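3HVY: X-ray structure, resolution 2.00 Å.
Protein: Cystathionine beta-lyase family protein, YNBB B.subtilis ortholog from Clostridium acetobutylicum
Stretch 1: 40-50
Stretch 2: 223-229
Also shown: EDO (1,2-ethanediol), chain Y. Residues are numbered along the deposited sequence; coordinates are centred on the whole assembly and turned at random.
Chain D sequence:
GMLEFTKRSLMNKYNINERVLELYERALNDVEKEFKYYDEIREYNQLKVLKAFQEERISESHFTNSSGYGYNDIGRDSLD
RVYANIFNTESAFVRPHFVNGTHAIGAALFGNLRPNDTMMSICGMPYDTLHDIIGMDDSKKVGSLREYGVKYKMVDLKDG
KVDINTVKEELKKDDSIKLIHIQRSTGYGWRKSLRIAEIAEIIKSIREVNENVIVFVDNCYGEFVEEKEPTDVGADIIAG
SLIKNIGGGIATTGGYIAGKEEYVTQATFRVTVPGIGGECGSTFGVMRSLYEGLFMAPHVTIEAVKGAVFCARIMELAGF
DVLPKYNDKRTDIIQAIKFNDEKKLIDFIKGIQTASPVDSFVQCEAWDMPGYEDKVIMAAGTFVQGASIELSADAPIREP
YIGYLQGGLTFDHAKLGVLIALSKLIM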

# COMPACT_ATOMS: atom_id res chain seq x y z
N GLU D 40 34.55 8.33 8.12
CA GLU D 40 35.39 7.93 6.97
C GLU D 40 34.86 6.68 6.30
O GLU D 40 34.77 6.59 5.08
CB GLU D 40 36.81 7.68 7.44
CG GLU D 40 37.49 8.97 7.92
CD GLU D 40 38.84 8.69 8.57
OE1 GLU D 40 39.29 7.53 8.54
OE2 GLU D 40 39.42 9.64 9.14
N ILE D 41 34.50 5.70 7.14
CA ILE D 41 33.87 4.49 6.66
C ILE D 41 32.50 4.79 6.05
O ILE D 41 32.16 4.25 4.99
CB ILE D 41 33.75 3.46 7.81
CG1 ILE D 41 35.14 2.91 8.18
CG2 ILE D 41 32.84 2.30 7.42
CD1 ILE D 41 35.11 1.93 9.33
N ARG D 42 31.70 5.65 6.68
CA ARG D 42 30.38 5.96 6.19
C ARG D 42 30.44 6.58 4.81
O ARG D 42 29.61 6.30 3.95
CB ARG D 42 29.75 7.00 7.12
CG ARG D 42 28.38 7.33 6.81
CD ARG D 42 27.77 8.31 7.83
NE ARG D 42 28.51 9.56 7.77
CZ ARG D 42 28.42 10.56 8.64
NH1 ARG D 42 27.63 10.48 9.67
NH2 ARG D 42 29.14 11.66 8.45
N GLU D 43 31.41 7.46 4.60
CA GLU D 43 31.57 8.16 3.34
C GLU D 43 31.87 7.15 2.20
O GLU D 43 31.32 7.23 1.08
CB GLU D 43 32.71 9.13 3.52
CG GLU D 43 33.06 9.91 2.30
CD GLU D 43 34.24 10.85 2.53
OE1 GLU D 43 35.39 10.36 2.75
OE2 GLU D 43 34.00 12.08 2.43
N TYR D 44 32.77 6.23 2.49
CA TYR D 44 33.10 5.17 1.57
C TYR D 44 31.84 4.35 1.21
O TYR D 44 31.53 4.12 0.05
CB TYR D 44 34.14 4.26 2.21
CG TYR D 44 34.49 3.14 1.27
CD1 TYR D 44 35.27 3.40 0.16
CD2 TYR D 44 34.03 1.84 1.47
CE1 TYR D 44 35.59 2.41 -0.72
CE2 TYR D 44 34.35 0.84 0.58
CZ TYR D 44 35.14 1.14 -0.52
OH TYR D 44 35.51 0.21 -1.45
N ASN D 45 31.14 3.89 2.23
CA ASN D 45 29.96 3.07 2.03
C ASN D 45 28.83 3.83 1.34
O ASN D 45 28.14 3.27 0.53
CB ASN D 45 29.52 2.45 3.34
CG ASN D 45 30.43 1.33 3.77
OD1 ASN D 45 31.08 0.73 2.93
ND2 ASN D 45 30.42 0.99 5.07
N GLN D 46 28.68 5.11 1.63
CA GLN D 46 27.67 5.86 0.92
C GLN D 46 27.98 5.88 -0.58
O GLN D 46 27.08 5.77 -1.42
CB GLN D 46 27.56 7.29 1.46
CG GLN D 46 26.51 8.10 0.71
CD GLN D 46 25.13 7.81 1.19
OE1 GLN D 46 24.72 8.34 2.22
NE2 GLN D 46 24.41 6.95 0.47
N LEU D 47 29.24 6.09 -0.90
CA LEU D 47 29.72 6.09 -2.26
C LEU D 47 29.58 4.73 -2.92
O LEU D 47 29.14 4.61 -4.04
CB LEU D 47 31.18 6.53 -2.30
CG LEU D 47 31.86 6.54 -3.68
CD1 LEU D 47 31.13 7.50 -4.69
CD2 LEU D 47 33.33 6.93 -3.51
N LYS D 48 29.93 3.67 -2.21
CA LYS D 48 29.74 2.31 -2.76
C LYS D 48 28.26 2.07 -3.20
O LYS D 48 27.97 1.44 -4.23
CB LYS D 48 30.16 1.34 -1.64
CG LYS D 48 29.81 -0.09 -1.80
CD LYS D 48 30.68 -1.01 -0.88
CE LYS D 48 30.41 -0.93 0.60
NZ LYS D 48 31.11 -2.07 1.42
N VAL D 49 27.32 2.54 -2.38
CA VAL D 49 25.92 2.32 -2.66
C VAL D 49 25.48 3.20 -3.83
O VAL D 49 24.83 2.71 -4.74
CB VAL D 49 25.01 2.51 -1.37
CG1 VAL D 49 23.57 2.44 -1.73
CG2 VAL D 49 25.32 1.38 -0.32
N LEU D 50 25.84 4.47 -3.82
CA LEU D 50 25.49 5.36 -4.90
C LEU D 50 25.99 4.78 -6.23
O LEU D 50 25.25 4.75 -7.25
CB LEU D 50 26.13 6.73 -4.65
CG LEU D 50 25.92 7.79 -5.71
CD1 LEU D 50 24.39 8.02 -5.93
CD2 LEU D 50 26.69 9.09 -5.37
N GLU D 223 25.93 -5.02 8.45
CA GLU D 223 25.99 -4.39 7.14
C GLU D 223 26.38 -2.97 7.29
O GLU D 223 25.84 -2.30 8.14
CB GLU D 223 24.63 -4.45 6.43
CG GLU D 223 24.07 -5.90 6.23
CD GLU D 223 23.24 -6.43 7.41
OE1 GLU D 223 23.13 -5.75 8.46
OE2 GLU D 223 22.69 -7.55 7.26
N PHE D 224 27.32 -2.52 6.47
CA PHE D 224 27.87 -1.15 6.47
C PHE D 224 28.56 -0.65 7.74
O PHE D 224 28.88 0.56 7.82
CB PHE D 224 26.79 -0.16 6.08
CG PHE D 224 26.16 -0.46 4.76
CD1 PHE D 224 26.94 -0.68 3.64
CD2 PHE D 224 24.78 -0.56 4.63
CE1 PHE D 224 26.36 -0.97 2.41
CE2 PHE D 224 24.19 -0.90 3.40
CZ PHE D 224 24.99 -1.07 2.30
N VAL D 225 28.84 -1.54 8.70
CA VAL D 225 29.58 -1.14 9.86
C VAL D 225 31.10 -1.02 9.54
O VAL D 225 31.80 -0.20 10.14
CB VAL D 225 29.31 -2.06 11.06
CG1 VAL D 225 30.24 -1.62 12.26
CG2 VAL D 225 27.80 -2.01 11.42
N GLU D 226 31.58 -1.83 8.62
CA GLU D 226 32.94 -1.72 8.13
C GLU D 226 32.86 -1.38 6.64
O GLU D 226 31.78 -1.40 6.03
CB GLU D 226 33.72 -3.03 8.34
CG GLU D 226 33.89 -3.45 9.81
CD GLU D 226 34.93 -4.54 10.02
OE1 GLU D 226 36.02 -4.40 9.46
OE2 GLU D 226 34.71 -5.50 10.79
N GLU D 227 34.02 -1.14 6.04
CA GLU D 227 34.08 -0.80 4.61
C GLU D 227 33.98 -2.03 3.72
O GLU D 227 33.80 -1.91 2.51
CB GLU D 227 35.34 0.05 4.33
CG GLU D 227 36.67 -0.61 4.36
CD GLU D 227 37.09 -1.24 5.72
OE1 GLU D 227 36.57 -0.90 6.85
OE2 GLU D 227 37.97 -2.12 5.61
N LYS D 228 34.12 -3.22 4.33
CA LYS D 228 33.99 -4.49 3.62
C LYS D 228 32.93 -5.32 4.29
O LYS D 228 32.57 -5.08 5.44
CB LYS D 228 35.28 -5.30 3.66
CG LYS D 228 36.45 -4.72 2.90
CD LYS D 228 37.69 -5.67 2.90
N GLU D 229 32.43 -6.29 3.55
CA GLU D 229 31.48 -7.28 4.02
C GLU D 229 32.16 -8.66 3.90
O GLU D 229 33.23 -8.78 3.34
CB GLU D 229 30.21 -7.20 3.15
CG GLU D 229 29.46 -5.87 3.25
CD GLU D 229 28.96 -5.56 4.64
OE1 GLU D 229 28.67 -6.54 5.36
OE2 GLU D 229 28.86 -4.34 5.03
C1 EDO Y . 25.49 12.81 14.23
O1 EDO Y . 24.15 12.35 14.33
C2 EDO Y . 26.38 11.64 13.89
O2 EDO Y . 26.58 11.46 12.47
O HOH W 1 30.15 -2.40 3.89

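A loop without regular secondary structure often leaves its carbonyl groups unpaired, and a neighbouring helix can satisfy them with side chains from one of its faces. The contact between residues 40-50 and 223-229 of this cystathionine beta-lyase family protein is a compact example. The first stretch is helical throughout, with the i to i+4 pattern running from Tyr44 N to Glu40 O (3.3 Å) through Leu50 N to Gln46 O (3.0 Å). The second is irregular; Phe224 adopts a positive phi (60°), and its N donates to Glu229 OE2 at 2.8 Å, so that the loop is braced by one of its own side chains. The backbones come closest at Ile41 and Glu227, whose CA atoms lie 5.7 Å apart.

Because the helix repeats about every 3.6 residues, Ile41, Tyr44, Asn45, Lys48 and Val49 all direct their CA-to-CB bonds toward the loop, whereas those of Arg42 and Gln46 point away. Asn45 sits centrally. Its ND2 donates to Glu226 O at 2.9 Å with a nearly straight angle of 172°, and makes a weak, more bent hydrogen bond to Phe224 O at 3.2 Å. A short amide carrying two protons suits this place, since one nitrogen can serve two loop carbonyls.

Lys48 works from farther out. Its chain is extended at chi1 and chi2 and turns at chi3 (70°, p), bringing NZ to 2.9 Å from Glu227 O, a hydrogen bond to a backbone acceptor. The same NZ donates to water 1 at 2.7 Å. That water also lies within hydrogen-bonding distance of Glu226 O (2.9 Å) and Glu229 OE2 (2.6 Å), linking the ammonium group to the loop by a second route.

Apolar packing fills the space around these polar links. Ile41 CG2 rests 3.8 Å from both Val225 O and Glu226 C, placing a buried branched side chain against the loop backbone. Farther along the helix, Val49 CG2 meets Phe224 CZ at 3.6 Å, while Lys48 CE approaches the edge of the phenylalanine ring, 4.4 Å from CE1. Tyr44 uses its ring differently: CD2 packs 3.6 Å from Glu227 CB, and Glu227 O lies at the ring edge, 3.4 Å from CE2.

Together the stretches bury 424 Å², with Glu227 and Phe224 covered most on the loop side. The match is not perfect: Glu227 N is buried by the contact without a polar partner, with Ile41 CG2 3.9 Å away.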